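Local coordinates for glycerate dehydrogenase (Bacillus sp. 5mfcol3.1, PDB 6P2I), which reduces acyclic imino acids, made in situ by a partner oxidase, with NADPH, and belongs to the D-isomer specific 2-hydroxyacid dehydrogenase family, at residues A103-F107 against I160-M166; L198-R202 against R229-I233; I63-K67 against N87-V91; L66-I70 against N293-Y297. The contacts are given in a common frame with arbitrary orientation. Residues are numbered along the deposited sequence.

The four contacts sample both domains of a D-2-hydroxyacid dehydrogenase fold. Interactions 3 and 4 lie about 10 Å apart between centres and share Leu66 and Lys67; both reach the five-stranded parallel sheet, where strands 68-71 and 90-92 are neighbours, and interaction 4 adds helix 280-298. Interactions 1 and 2 belong to the Rossmann half with its seven-stranded parallel sheet. Their centres are about 20 Å apart, and they touch where Val106 CG2 meets His199 CE1 at 3.5 Å. Along the chain interactions 3, 1 and 2 close in turn, while interaction 4 spans 1 and 2: the chain builds the coenzyme domain, then returns its late helix to the first sheet.

Interaction 1: A103-F107 against I160-M166; sequences AEHVF and IANAFQM. With EDO (1,2-ethanediol), chain E.
Helix 99-114 meets the C-terminal end of helix 152-163, with Ala103 and Ile160 in register, their CA atoms 8.0 Å apart. Ile160 (chi1 m, chi2 t) comes first: its CD1 lies 4.0 Å from Ala103 CB, and its CG2 sits over the face of the Phe107 ring, 3.6 Å from the centroid, as a CH-pi contact. Small Ala103 lets the isoleucine approach; the neighbouring Glu104 carboxylate is hydrogen-bonded to Ile140 N and Arg141 N of the second subunit. The Phe164 ring is nearly parallel to that of Phe107 (7°) but slid aside, centroids 5.5 Å apart. Phe164 O accepts a hydrogen bond from O1 of 1,2-ethanediol, probably from the crystallisation liquor, at 3.1 Å. Gln165, with positive phi, is the C-prime residue of a Schellman motif in which Met166 N bonds Ala161 O at 3.0 Å. That turn brings Met166 SD to the ring edge, 4.3 Å from Phe107 CE2. No hydrogen bond links the segments, so apolar and aromatic packing joins these helices.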
loop_
_atom_site.group_PDB
_atom_site.type_symbol
_atom_site.label_atom_id
_atom_site.label_comp_id
_atom_site.label_asym_id
_atom_site.label_seq_id
_atom_site.Cartn_x
_atom_site.Cartn_y
_atom_site.Cartn_z
ATOM N N ALA A 103 -11.496 -0.001 -1.578
ATOM C CA ALA A 103 -10.682 1.078 -2.126
ATOM C C ALA A 103 -9.300 1.108 -1.480
ATOM O O ALA A 103 -8.288 1.272 -2.175
ATOM C CB ALA A 103 -11.394 2.418 -1.941
ATOM N N GLU A 104 -9.229 0.936 -0.160
ATOM C CA GLU A 104 -7.911 0.879 0.470
ATOM C C GLU A 104 -7.127 -0.336 -0.000
ATOM O O GLU A 104 -5.904 -0.264 -0.167
ATOM C CB GLU A 104 -8.044 0.887 1.994
ATOM C CG GLU A 104 -8.493 2.231 2.519
ATOM C CD GLU A 104 -8.501 2.347 4.034
ATOM O OE1 GLU A 104 -7.843 1.529 4.715
ATOM O OE2 GLU A 104 -9.180 3.272 4.538
ATOM N N HIS A 105 -7.818 -1.456 -0.253
ATOM C CA HIS A 105 -7.124 -2.640 -0.741
ATOM C C HIS A 105 -6.523 -2.421 -2.113
ATOM O O HIS A 105 -5.485 -3.015 -2.434
ATOM C CB HIS A 105 -8.089 -3.828 -0.788
ATOM C CG HIS A 105 -7.411 -5.152 -0.767
ATOM N ND1 HIS A 105 -6.903 -5.708 0.389
ATOM C CD2 HIS A 105 -7.188 -6.058 -1.750
ATOM C CE1 HIS A 105 -6.406 -6.902 0.116
ATOM N NE2 HIS A 105 -6.558 -7.135 -1.176
ATOM N N VAL A 106 -7.167 -1.604 -2.955
ATOM C CA VAL A 106 -6.580 -1.296 -4.253
ATOM C C VAL A 106 -5.186 -0.705 -4.063
ATOM O O VAL A 106 -4.231 -1.082 -4.758
ATOM C CB VAL A 106 -7.482 -0.326 -5.041
ATOM C CG1 VAL A 106 -6.752 0.227 -6.258
ATOM C CG2 VAL A 106 -8.791 -1.009 -5.468
ATOM N N PHE A 107 -5.049 0.210 -3.108
ATOM C CA PHE A 107 -3.747 0.821 -2.865
ATOM C C PHE A 107 -2.808 -0.137 -2.150
ATOM O O PHE A 107 -1.609 -0.133 -2.431
ATOM C CB PHE A 107 -3.923 2.138 -2.104
ATOM C CG PHE A 107 -4.479 3.223 -2.967
ATOM C CD1 PHE A 107 -5.851 3.350 -3.159
ATOM C CD2 PHE A 107 -3.623 4.070 -3.646
ATOM C CE1 PHE A 107 -6.356 4.320 -3.990
ATOM C CE2 PHE A 107 -4.126 5.054 -4.485
ATOM C CZ PHE A 107 -5.486 5.185 -4.652
ATOM N N ILE A 160 -9.306 8.812 -3.113
ATOM C CA ILE A 160 -7.967 8.561 -2.591
ATOM C C ILE A 160 -6.917 8.938 -3.628
ATOM O O ILE A 160 -5.904 9.574 -3.304
ATOM C CB ILE A 160 -7.821 7.095 -2.157
ATOM C CG1 ILE A 160 -8.801 6.763 -1.025
ATOM C CG2 ILE A 160 -6.387 6.820 -1.735
ATOM C CD1 ILE A 160 -8.863 5.302 -0.721
ATOM N N ALA A 161 -7.146 8.564 -4.888
ATOM C CA ALA A 161 -6.190 8.892 -5.944
ATOM C C ALA A 161 -6.044 10.398 -6.119
ATOM O O ALA A 161 -4.923 10.911 -6.244
ATOM C CB ALA A 161 -6.616 8.251 -7.261
ATOM N N ASN A 162 -7.170 11.127 -6.165
ATOM C CA ASN A 162 -7.115 12.549 -6.505
ATOM C C ASN A 162 -6.362 13.333 -5.447
ATOM O O ASN A 162 -5.780 14.385 -5.741
ATOM C CB ASN A 162 -8.528 13.120 -6.691
ATOM C CG ASN A 162 -8.981 13.127 -8.149
ATOM O OD1 ASN A 162 -8.242 13.546 -9.044
ATOM N ND2 ASN A 162 -10.209 12.673 -8.390
ATOM N N ALA A 163 -6.330 12.822 -4.221
ATOM C CA ALA A 163 -5.607 13.464 -3.139
ATOM C C ALA A 163 -4.219 12.871 -2.916
ATOM O O ALA A 163 -3.410 13.486 -2.214
ATOM C CB ALA A 163 -6.441 13.403 -1.856
ATOM N N PHE A 164 -3.921 11.702 -3.497
ATOM C CA PHE A 164 -2.542 11.334 -3.813
ATOM C C PHE A 164 -1.971 12.186 -4.938
ATOM O O PHE A 164 -0.795 12.015 -5.285
ATOM C CB PHE A 164 -2.450 9.873 -4.243
ATOM C CG PHE A 164 -1.858 8.950 -3.217
ATOM C CD1 PHE A 164 -0.503 8.935 -2.969
ATOM C CD2 PHE A 164 -2.670 8.046 -2.538
ATOM C CE1 PHE A 164 0.029 8.069 -2.042
ATOM C CE2 PHE A 164 -2.141 7.175 -1.615
ATOM C CZ PHE A 164 -0.786 7.184 -1.365
ATOM N N GLN A 165 -2.758 13.107 -5.497
ATOM C CA GLN A 165 -2.367 13.909 -6.655
ATOM C C GLN A 165 -2.020 13.005 -7.840
ATOM O O GLN A 165 -0.908 13.012 -8.368
ATOM C CB GLN A 165 -1.214 14.864 -6.317
ATOM C CG GLN A 165 -1.560 15.906 -5.261
ATOM C CD GLN A 165 -2.680 16.834 -5.694
ATOM O OE1 GLN A 165 -3.697 16.954 -5.012
ATOM N NE2 GLN A 165 -2.495 17.500 -6.829
ATOM N N MET A 166 -3.001 12.199 -8.231
ATOM C CA MET A 166 -2.950 11.396 -9.444
ATOM C C MET A 166 -3.931 11.970 -10.457
ATOM O O MET A 166 -4.846 12.713 -10.100
ATOM C CB MET A 166 -3.302 9.931 -9.151
ATOM C CG MET A 166 -2.391 9.317 -8.115
ATOM S SD MET A 166 -2.852 7.682 -7.632
ATOM C CE MET A 166 -2.400 6.782 -9.098
HETATM C C1 EDO E . 0.700 13.634 -2.201
HETATM O O1 EDO E . 1.121 12.470 -2.921
HETATM C C2 EDO E . 1.825 14.107 -1.286
HETATM O O2 EDO E . 2.875 14.665 -2.087
#

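Interaction 2: L198-R202 against R229-I233; sequences LHIPR and RGNLI. With NAP (NADP nicotinamide-adenine-dinucleotide phosphate), chain C.
Two loops meet at the NADP site of the Rossmann domain, one of them (His199 to Pro201) lining it; they follow neighbouring parallel strands 195-198 and 223-226. Segment 198-202 is mostly extended, with a kink at His199; 230-232 forms a 3-10 turn, Ile233 N bonding Gly230 O at 3.1 Å. Arg202 and Arg229 are closest in register, CA to CA 6.5 Å. Leu232 (chi1 m, chi2 t) places CD1 3.6 Å from Ile200 CG2, while Leu198 CD1 meets Ile233 CD1 at 3.9 Å. Ile200 CD1 approaches NAP C4A of the adenine at 3.4 Å. One water donates to Ile200 O (2.8 Å), accepts from Arg229 N (3.1 Å) and bonds NAP O2D (3.0 Å). Arg202 NH1 lies over the guanidinium face of Arg229, a D-arginine pocket residue, 3.6 Å from Arg229 NE. Asn231 ND2 lies over the Arg202 guanidinium, 3.3 Å from Arg202 NH2, two donors and so no hydrogen bond. Salt bridges Arg202-Glu207 and Arg229-Asp77 can compensate the like charges, which sit beside an apolar base.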
loop_
_atom_site.group_PDB
_atom_site.type_symbol
_atom_site.label_atom_id
_atom_site.label_comp_id
_atom_site.label_asym_id
_atom_site.label_seq_id
_atom_site.Cartn_x
_atom_site.Cartn_y
_atom_site.Cartn_z
ATOM N N LEU A 198 -10.239 -2.399 -11.792
ATOM C CA LEU A 198 -11.593 -2.790 -12.171
ATOM C C LEU A 198 -12.553 -2.606 -10.999
ATOM O O LEU A 198 -12.259 -3.032 -9.877
ATOM C CB LEU A 198 -11.622 -4.250 -12.641
ATOM C CG LEU A 198 -11.057 -4.502 -14.043
ATOM C CD1 LEU A 198 -10.490 -5.915 -14.166
ATOM C CD2 LEU A 198 -12.133 -4.269 -15.098
ATOM N N HIS A 199 -13.708 -1.989 -11.270
ATOM C CA HIS A 199 -14.733 -1.746 -10.261
ATOM C C HIS A 199 -16.106 -1.864 -10.912
ATOM O O HIS A 199 -16.913 -0.942 -10.908
ATOM C CB HIS A 199 -14.506 -0.390 -9.602
ATOM C CG HIS A 199 -13.194 -0.317 -8.901
ATOM N ND1 HIS A 199 -12.938 -1.022 -7.743
ATOM C CD2 HIS A 199 -12.036 0.306 -9.231
ATOM C CE1 HIS A 199 -11.690 -0.805 -7.370
ATOM N NE2 HIS A 199 -11.120 -0.005 -8.254
ATOM N N ILE A 200 -16.373 -3.043 -11.465
ATOM C CA ILE A 200 -17.523 -3.267 -12.331
ATOM C C ILE A 200 -18.157 -4.607 -11.975
ATOM O O ILE A 200 -17.442 -5.557 -11.623
ATOM C CB ILE A 200 -17.077 -3.186 -13.804
ATOM C CG1 ILE A 200 -18.249 -3.166 -14.768
ATOM C CG2 ILE A 200 -16.088 -4.296 -14.149
ATOM C CD1 ILE A 200 -17.806 -3.061 -16.206
ATOM N N PRO A 201 -19.480 -4.712 -12.002
ATOM C CA PRO A 201 -20.120 -6.004 -11.731
ATOM C C PRO A 201 -19.869 -6.979 -12.863
ATOM O O PRO A 201 -19.670 -6.595 -14.018
ATOM C CB PRO A 201 -21.603 -5.647 -11.629
ATOM C CG PRO A 201 -21.745 -4.468 -12.526
ATOM C CD PRO A 201 -20.480 -3.667 -12.295
ATOM N N ARG A 202 -19.889 -8.261 -12.521
ATOM C CA ARG A 202 -19.803 -9.320 -13.517
ATOM C C ARG A 202 -21.192 -9.694 -14.018
ATOM O O ARG A 202 -22.082 -10.021 -13.224
ATOM C CB ARG A 202 -19.109 -10.549 -12.936
ATOM C CG ARG A 202 -19.080 -11.731 -13.887
ATOM C CD ARG A 202 -19.144 -13.025 -13.115
ATOM N NE ARG A 202 -18.953 -14.182 -13.974
ATOM C CZ ARG A 202 -18.733 -15.408 -13.516
ATOM N NH1 ARG A 202 -18.669 -15.623 -12.208
ATOM N NH2 ARG A 202 -18.572 -16.415 -14.363
ATOM N N ARG A 229 -14.425 -9.783 -10.092
ATOM C CA ARG A 229 -14.363 -11.172 -10.527
ATOM C C ARG A 229 -13.194 -11.392 -11.480
ATOM O O ARG A 229 -12.872 -10.531 -12.303
ATOM C CB ARG A 229 -15.671 -11.573 -11.209
ATOM C CG ARG A 229 -16.816 -11.833 -10.243
ATOM C CD ARG A 229 -16.651 -13.174 -9.542
ATOM N NE ARG A 229 -17.939 -13.785 -9.223
ATOM C CZ ARG A 229 -18.089 -15.057 -8.876
ATOM N NH1 ARG A 229 -19.295 -15.535 -8.601
ATOM N NH2 ARG A 229 -17.029 -15.849 -8.799
ATOM N N GLY A 230 -12.552 -12.557 -11.358
ATOM C CA GLY A 230 -11.500 -12.907 -12.301
ATOM C C GLY A 230 -12.011 -13.051 -13.720
ATOM O O GLY A 230 -11.278 -12.789 -14.682
ATOM N N ASN A 231 -13.280 -13.443 -13.868
ATOM C CA ASN A 231 -13.930 -13.648 -15.155
ATOM C C ASN A 231 -14.077 -12.378 -15.981
ATOM O O ASN A 231 -14.467 -12.469 -17.151
ATOM C CB ASN A 231 -15.311 -14.259 -14.911
ATOM C CG ASN A 231 -15.288 -15.291 -13.807
ATOM O OD1 ASN A 231 -15.241 -14.953 -12.613
ATOM N ND2 ASN A 231 -15.290 -16.561 -14.194
ATOM N N LEU A 232 -13.803 -11.205 -15.404
ATOM C CA LEU A 232 -13.839 -9.968 -16.175
ATOM C C LEU A 232 -12.685 -9.879 -17.156
ATOM O O LEU A 232 -12.733 -9.060 -18.078
ATOM C CB LEU A 232 -13.794 -8.757 -15.237
ATOM C CG LEU A 232 -14.967 -8.610 -14.270
ATOM C CD1 LEU A 232 -14.710 -7.474 -13.332
ATOM C CD2 LEU A 232 -16.257 -8.368 -15.042
ATOM N N ILE A 233 -11.646 -10.688 -16.966
ATOM C CA ILE A 233 -10.420 -10.623 -17.753
ATOM C C ILE A 233 -10.274 -11.915 -18.540
ATOM O O ILE A 233 -10.643 -12.989 -18.050
ATOM C CB ILE A 233 -9.187 -10.416 -16.847
ATOM C CG1 ILE A 233 -9.415 -9.242 -15.889
ATOM C CG2 ILE A 233 -7.929 -10.232 -17.686
ATOM C CD1 ILE A 233 -8.270 -9.028 -14.903
HETATM P PA NAP C . -21.638 0.067 -8.530
HETATM O O1A NAP C . -22.865 -0.603 -9.110
HETATM O O2A NAP C . -21.800 1.214 -7.577
HETATM O O5B NAP C . -20.746 0.580 -9.753
HETATM C C5B NAP C . -20.567 -0.213 -10.922
HETATM C C4B NAP C . -19.861 0.659 -11.955
HETATM O O4B NAP C . -19.592 -0.160 -13.095
HETATM C C3B NAP C . -20.742 1.812 -12.443
HETATM O O3B NAP C . -19.899 2.913 -12.837
HETATM C C2B NAP C . -21.393 1.254 -13.685
HETATM O O2B NAP C . -21.784 2.260 -14.607
HETATM C C1B NAP C . -20.223 0.453 -14.226
HETATM N N9A NAP C . -20.668 -0.535 -15.221
HETATM C C8A NAP C . -21.654 -1.443 -15.082
HETATM N N7A NAP C . -21.791 -2.165 -16.221
HETATM C C5A NAP C . -20.890 -1.690 -17.101
HETATM C C6A NAP C . -20.496 -1.998 -18.489
HETATM N N6A NAP C . -21.122 -2.981 -19.180
HETATM N N1A NAP C . -19.498 -1.270 -19.030
HETATM C C2A NAP C . -18.864 -0.287 -18.353
HETATM N N3A NAP C . -19.160 0.056 -17.085
HETATM C C4A NAP C . -20.154 -0.612 -16.434
HETATM O O3 NAP C . -20.746 -1.138 -7.929
HETATM P PN NAP C . -19.666 -1.060 -6.740
HETATM O O1N NAP C . -20.365 -0.942 -5.410
HETATM O O2N NAP C . -18.607 -0.036 -7.082
HETATM O O5D NAP C . -19.055 -2.543 -6.826
HETATM C C5D NAP C . -18.409 -2.987 -8.025
HETATM C C4D NAP C . -18.010 -4.452 -7.904
HETATM O O4D NAP C . -17.022 -4.586 -6.886
HETATM C C3D NAP C . -19.124 -5.376 -7.435
HETATM O O3D NAP C . -20.001 -5.771 -8.500
HETATM C C2D NAP C . -18.345 -6.539 -6.840
HETATM O O2D NAP C . -18.208 -7.574 -7.822
HETATM C C1D NAP C . -16.982 -5.946 -6.476
HETATM N N1N NAP C . -16.745 -6.044 -5.030
HETATM C C2N NAP C . -15.645 -6.676 -4.584
HETATM C C3N NAP C . -15.394 -6.806 -3.220
HETATM C C7N NAP C . -14.170 -7.544 -2.739
HETATM O O7N NAP C . -14.120 -7.923 -1.577
HETATM N N7N NAP C . -13.178 -7.832 -3.594
HETATM C C4N NAP C . -16.309 -6.266 -2.312
HETATM C C5N NAP C . -17.450 -5.622 -2.798
HETATM C C6N NAP C . -17.636 -5.521 -4.172
HETATM P P2B NAP C . -23.206 3.023 -14.538
HETATM O O1X NAP C . -24.259 1.928 -14.516
HETATM O O2X NAP C . -23.176 3.805 -13.252
HETATM O O3X NAP C . -23.186 3.899 -15.761
HETATM O O HOH W 1 -17.080 -8.168 -10.579
#

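Interaction 3: I63-K67 against N87-V91; sequences ISRLK and NEIMV
Two backbone runs come together here at the start of neighbouring parallel strands, 68-71 and 90-92, with Lys67 and Ile89 CA atoms 4.8 Å apart. Segment 63-67 has no regular structure: Arg65, at positive phi (69°), is the centre of a classic gamma turn in which Leu66 N reaches Ser64 O at 2.6 Å, and its guanidinium forms a salt bridge with Asp46. In 87-91, Glu88 also has positive phi, as C-prime residue of the Schellman motif that ends helix 81-86, which leaves its carbonyl outside the helical pattern. That acceptor, Glu88 O, is satisfied by Lys67 NZ at 2.8 Å. Three m rotamers (chi1 to chi3) fold the lysine chain back, although its CA-to-CB bond points away. The ammonium also donates to a water at 3.1 Å, which in turn donates to Asn87 O at 3.1 Å; Glu88 OE2, 4.5 Å from Lys67 NZ, is beyond salt-bridge range. The backbone link is Met90 N to Lys67 O, 3.0 Å at 160°. Beside it Ile89 CD1 packs 4.0 Å from Leu66 CD2 and 4.2 Å from Ile63 CG2. An exposed, long-chained lysine thus serves the carbonyl just past the helix end, while a backbone hydrogen bond and aliphatic contacts join the strand starts.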
loop_
_atom_site.group_PDB
_atom_site.type_symbol
_atom_site.label_atom_id
_atom_site.label_comp_id
_atom_site.label_asym_id
_atom_site.label_seq_id
_atom_site.Cartn_x
_atom_site.Cartn_y
_atom_site.Cartn_z
ATOM N N ILE A 63 -39.179 -22.915 -6.590
ATOM C CA ILE A 63 -39.332 -22.220 -5.318
ATOM C C ILE A 63 -40.777 -21.770 -5.148
ATOM O O ILE A 63 -41.430 -21.339 -6.105
ATOM C CB ILE A 63 -38.361 -21.026 -5.247
ATOM C CG1 ILE A 63 -36.923 -21.532 -5.123
ATOM C CG2 ILE A 63 -38.706 -20.089 -4.082
ATOM C CD1 ILE A 63 -35.879 -20.439 -5.160
ATOM N N SER A 64 -41.280 -21.876 -3.921
ATOM C CA SER A 64 -42.558 -21.299 -3.544
ATOM C C SER A 64 -42.371 -20.464 -2.284
ATOM O O SER A 64 -41.296 -20.453 -1.676
ATOM C CB SER A 64 -43.624 -22.392 -3.329
ATOM O OG SER A 64 -43.267 -23.237 -2.248
ATOM N N ARG A 65 -43.430 -19.728 -1.933
ATOM C CA ARG A 65 -43.539 -18.918 -0.717
ATOM C C ARG A 65 -42.626 -17.696 -0.701
ATOM O O ARG A 65 -43.084 -16.591 -0.388
ATOM C CB ARG A 65 -43.276 -19.770 0.526
ATOM C CG ARG A 65 -43.331 -18.975 1.814
ATOM C CD ARG A 65 -43.204 -19.864 3.037
ATOM N NE ARG A 65 -43.134 -19.087 4.272
ATOM C CZ ARG A 65 -43.048 -19.626 5.484
ATOM N NH1 ARG A 65 -43.017 -20.946 5.620
ATOM N NH2 ARG A 65 -42.995 -18.850 6.560
ATOM N N LEU A 66 -41.348 -17.884 -1.036
ATOM C CA LEU A 66 -40.352 -16.814 -0.949
ATOM C C LEU A 66 -40.822 -15.536 -1.638
ATOM O O LEU A 66 -41.280 -15.566 -2.780
ATOM C CB LEU A 66 -39.040 -17.290 -1.585
ATOM C CG LEU A 66 -37.882 -16.287 -1.573
ATOM C CD1 LEU A 66 -37.462 -16.006 -0.140
ATOM C CD2 LEU A 66 -36.727 -16.821 -2.400
ATOM N N LYS A 67 -40.673 -14.397 -0.950
ATOM C CA LYS A 67 -41.041 -13.116 -1.535
ATOM C C LYS A 67 -39.888 -12.134 -1.656
ATOM O O LYS A 67 -39.972 -11.221 -2.484
ATOM C CB LYS A 67 -42.161 -12.447 -0.722
ATOM C CG LYS A 67 -43.519 -13.149 -0.821
ATOM C CD LYS A 67 -43.940 -13.328 -2.270
ATOM C CE LYS A 67 -44.225 -11.981 -2.924
ATOM N NZ LYS A 67 -44.452 -12.098 -4.392
ATOM N N ASN A 87 -40.572 -14.321 -11.426
ATOM C CA ASN A 87 -41.340 -15.098 -10.462
ATOM C C ASN A 87 -41.798 -14.254 -9.277
ATOM O O ASN A 87 -42.139 -14.805 -8.223
ATOM C CB ASN A 87 -40.532 -16.304 -9.979
ATOM C CG ASN A 87 -40.536 -17.444 -10.979
ATOM O OD1 ASN A 87 -41.311 -18.393 -10.851
ATOM N ND2 ASN A 87 -39.659 -17.364 -11.977
ATOM N N GLU A 88 -41.803 -12.930 -9.433
ATOM C CA GLU A 88 -42.337 -12.001 -8.435
ATOM C C GLU A 88 -41.611 -12.117 -7.096
ATOM O O GLU A 88 -42.220 -12.019 -6.029
ATOM C CB GLU A 88 -43.845 -12.195 -8.263
ATOM C CG GLU A 88 -44.670 -11.672 -9.436
ATOM C CD GLU A 88 -46.114 -12.142 -9.401
ATOM O OE1 GLU A 88 -46.627 -12.570 -10.457
ATOM O OE2 GLU A 88 -46.736 -12.087 -8.318
ATOM N N ILE A 89 -40.296 -12.319 -7.147
ATOM C CA ILE A 89 -39.454 -12.332 -5.957
ATOM C C ILE A 89 -38.529 -11.130 -6.033
ATOM O O ILE A 89 -37.753 -10.994 -6.988
ATOM C CB ILE A 89 -38.656 -13.638 -5.826
ATOM C CG1 ILE A 89 -39.620 -14.830 -5.739
ATOM C CG2 ILE A 89 -37.728 -13.568 -4.621
ATOM C CD1 ILE A 89 -38.927 -16.169 -5.630
ATOM N N MET A 90 -38.616 -10.263 -5.031
ATOM C CA MET A 90 -37.830 -9.038 -4.984
ATOM C C MET A 90 -36.440 -9.333 -4.432
ATOM O O MET A 90 -36.255 -10.245 -3.621
ATOM C CB MET A 90 -38.582 -8.002 -4.138
ATOM C CG MET A 90 -38.126 -6.554 -4.229
ATOM S SD MET A 90 -38.743 -5.620 -2.801
ATOM C CE MET A 90 -40.160 -4.847 -3.574
ATOM N N VAL A 91 -35.446 -8.579 -4.913
ATOM C CA VAL A 91 -34.043 -8.789 -4.569
ATOM C C VAL A 91 -33.428 -7.466 -4.151
ATOM O O VAL A 91 -33.585 -6.459 -4.849
ATOM C CB VAL A 91 -33.231 -9.361 -5.747
ATOM C CG1 VAL A 91 -31.795 -9.675 -5.303
ATOM C CG2 VAL A 91 -33.907 -10.561 -6.322
HETATM O O HOH W 2 -43.554 -14.814 -5.458
#

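Interaction 4: L66-I70 against N293-Y297; sequences LKYLI and NIESY
Tyr68 and Tyr297 bury the most surface, their rings forming an offset stack with centroids 4.2 Å apart and planes at 10°. Tyr68 CB adds a CH-pi contact over the Tyr297 face, 3.9 Å from its centroid. Both side chains have chi1 t, which sends the flat rings across the gap between strand 68-70 and helix 293-297. The axes of these segments run nearly antiparallel, at 158°, with a closest approach of 10.5 Å; Tyr68 pairs in register with Tyr297 (CA atoms 8.4 Å apart) and Ile70 with Asn293 (7.6 Å). The strand belongs to the parallel five-stranded sheet of order 2-1-3-4-5, a flavodoxin-like arrangement, and helix 280-298 covers one face of it next to helix 14-23, on which Ile294 also packs. Tyrosine suits this boundary because its ring stacks while its hydroxyl reaches polar partners: Tyr68 OH bonds Ser92 and, at 2.8 Å, a water that donates to Asn293 O at 2.8 Å. A second water donates to Lys67 O at 3.1 Å and makes a weak bond with Tyr297 OH at 3.3 Å. Ile70 (chi1 m, chi2 t) supplies aliphatic bulk, its CD1 3.8 Å from Ile294 CG1.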
loop_
_atom_site.group_PDB
_atom_site.type_symbol
_atom_site.label_atom_id
_atom_site.label_comp_id
_atom_site.label_asym_id
_atom_site.label_seq_id
_atom_site.Cartn_x
_atom_site.Cartn_y
_atom_site.Cartn_z
ATOM N N LEU A 66 -41.348 -17.884 -1.036
ATOM C CA LEU A 66 -40.352 -16.814 -0.949
ATOM C C LEU A 66 -40.822 -15.536 -1.638
ATOM O O LEU A 66 -41.280 -15.566 -2.780
ATOM C CB LEU A 66 -39.040 -17.290 -1.585
ATOM C CG LEU A 66 -37.882 -16.287 -1.573
ATOM C CD1 LEU A 66 -37.462 -16.006 -0.140
ATOM C CD2 LEU A 66 -36.727 -16.821 -2.400
ATOM N N LYS A 67 -40.673 -14.397 -0.950
ATOM C CA LYS A 67 -41.041 -13.116 -1.535
ATOM C C LYS A 67 -39.888 -12.134 -1.656
ATOM O O LYS A 67 -39.972 -11.221 -2.484
ATOM C CB LYS A 67 -42.161 -12.447 -0.722
ATOM C CG LYS A 67 -43.519 -13.149 -0.821
ATOM C CD LYS A 67 -43.940 -13.328 -2.270
ATOM C CE LYS A 67 -44.225 -11.981 -2.924
ATOM N NZ LYS A 67 -44.452 -12.098 -4.392
ATOM N N TYR A 68 -38.817 -12.298 -0.880
ATOM C CA TYR A 68 -37.761 -11.291 -0.795
ATOM C C TYR A 68 -36.435 -11.981 -0.525
ATOM O O TYR A 68 -36.314 -12.748 0.441
ATOM C CB TYR A 68 -38.076 -10.277 0.302
ATOM C CG TYR A 68 -37.119 -9.092 0.398
ATOM C CD1 TYR A 68 -36.546 -8.512 -0.737
ATOM C CD2 TYR A 68 -36.816 -8.543 1.632
ATOM C CE1 TYR A 68 -35.671 -7.407 -0.616
ATOM C CE2 TYR A 68 -35.974 -7.462 1.757
ATOM C CZ TYR A 68 -35.407 -6.897 0.644
ATOM O OH TYR A 68 -34.568 -5.814 0.831
ATOM N N LEU A 69 -35.457 -11.722 -1.391
ATOM C CA LEU A 69 -34.113 -12.270 -1.272
ATOM C C LEU A 69 -33.135 -11.126 -1.089
ATOM O O LEU A 69 -33.162 -10.159 -1.858
ATOM C CB LEU A 69 -33.737 -13.082 -2.510
ATOM C CG LEU A 69 -32.322 -13.657 -2.549
ATOM C CD1 LEU A 69 -32.140 -14.696 -1.459
ATOM C CD2 LEU A 69 -32.034 -14.270 -3.912
ATOM N N ILE A 70 -32.277 -11.243 -0.076
ATOM C CA ILE A 70 -31.215 -10.281 0.197
ATOM C C ILE A 70 -29.885 -10.988 -0.007
ATOM O O ILE A 70 -29.632 -12.021 0.627
ATOM C CB ILE A 70 -31.308 -9.727 1.625
ATOM C CG1 ILE A 70 -32.655 -9.032 1.850
ATOM C CG2 ILE A 70 -30.100 -8.813 1.933
ATOM C CD1 ILE A 70 -32.990 -8.839 3.313
ATOM N N ASN A 293 -32.260 -3.363 5.082
ATOM C CA ASN A 293 -33.052 -4.036 4.056
ATOM C C ASN A 293 -34.302 -4.667 4.652
ATOM O O ASN A 293 -35.405 -4.535 4.100
ATOM C CB ASN A 293 -32.206 -5.092 3.349
ATOM C CG ASN A 293 -31.276 -4.484 2.320
ATOM O OD1 ASN A 293 -31.554 -3.409 1.786
ATOM N ND2 ASN A 293 -30.169 -5.167 2.033
ATOM N N ILE A 294 -34.148 -5.379 5.772
ATOM C CA ILE A 294 -35.287 -6.070 6.381
ATOM C C ILE A 294 -36.314 -5.064 6.882
ATOM O O ILE A 294 -37.512 -5.171 6.590
ATOM C CB ILE A 294 -34.805 -6.993 7.515
ATOM C CG1 ILE A 294 -33.938 -8.118 6.928
ATOM C CG2 ILE A 294 -35.992 -7.526 8.302
ATOM C CD1 ILE A 294 -33.165 -8.930 7.965
ATOM N N GLU A 295 -35.860 -4.076 7.657
ATOM C CA GLU A 295 -36.780 -3.087 8.211
ATOM C C GLU A 295 -37.534 -2.360 7.105
ATOM O O GLU A 295 -38.760 -2.199 7.173
ATOM C CB GLU A 295 -36.010 -2.087 9.082
ATOM N N SER A 296 -36.814 -1.920 6.068
ATOM C CA SER A 296 -37.440 -1.128 5.013
ATOM C C SER A 296 -38.443 -1.957 4.226
ATOM O O SER A 296 -39.483 -1.447 3.798
ATOM C CB SER A 296 -36.371 -0.561 4.077
ATOM O OG SER A 296 -35.511 0.331 4.770
ATOM N N TYR A 297 -38.145 -3.240 4.027
ATOM C CA TYR A 297 -39.091 -4.110 3.341
ATOM C C TYR A 297 -40.356 -4.286 4.165
ATOM O O TYR A 297 -41.472 -4.208 3.637
ATOM C CB TYR A 297 -38.439 -5.461 3.062
ATOM C CG TYR A 297 -39.347 -6.466 2.418
ATOM C CD1 TYR A 297 -39.522 -6.496 1.041
ATOM C CD2 TYR A 297 -40.031 -7.405 3.188
ATOM C CE1 TYR A 297 -40.363 -7.439 0.448
ATOM C CE2 TYR A 297 -40.867 -8.329 2.605
ATOM C CZ TYR A 297 -41.030 -8.345 1.236
ATOM O OH TYR A 297 -41.867 -9.286 0.656
HETATM O O HOH W 3 -42.112 -9.022 -2.626
HETATM O O HOH W 4 -35.548 -3.284 1.648
#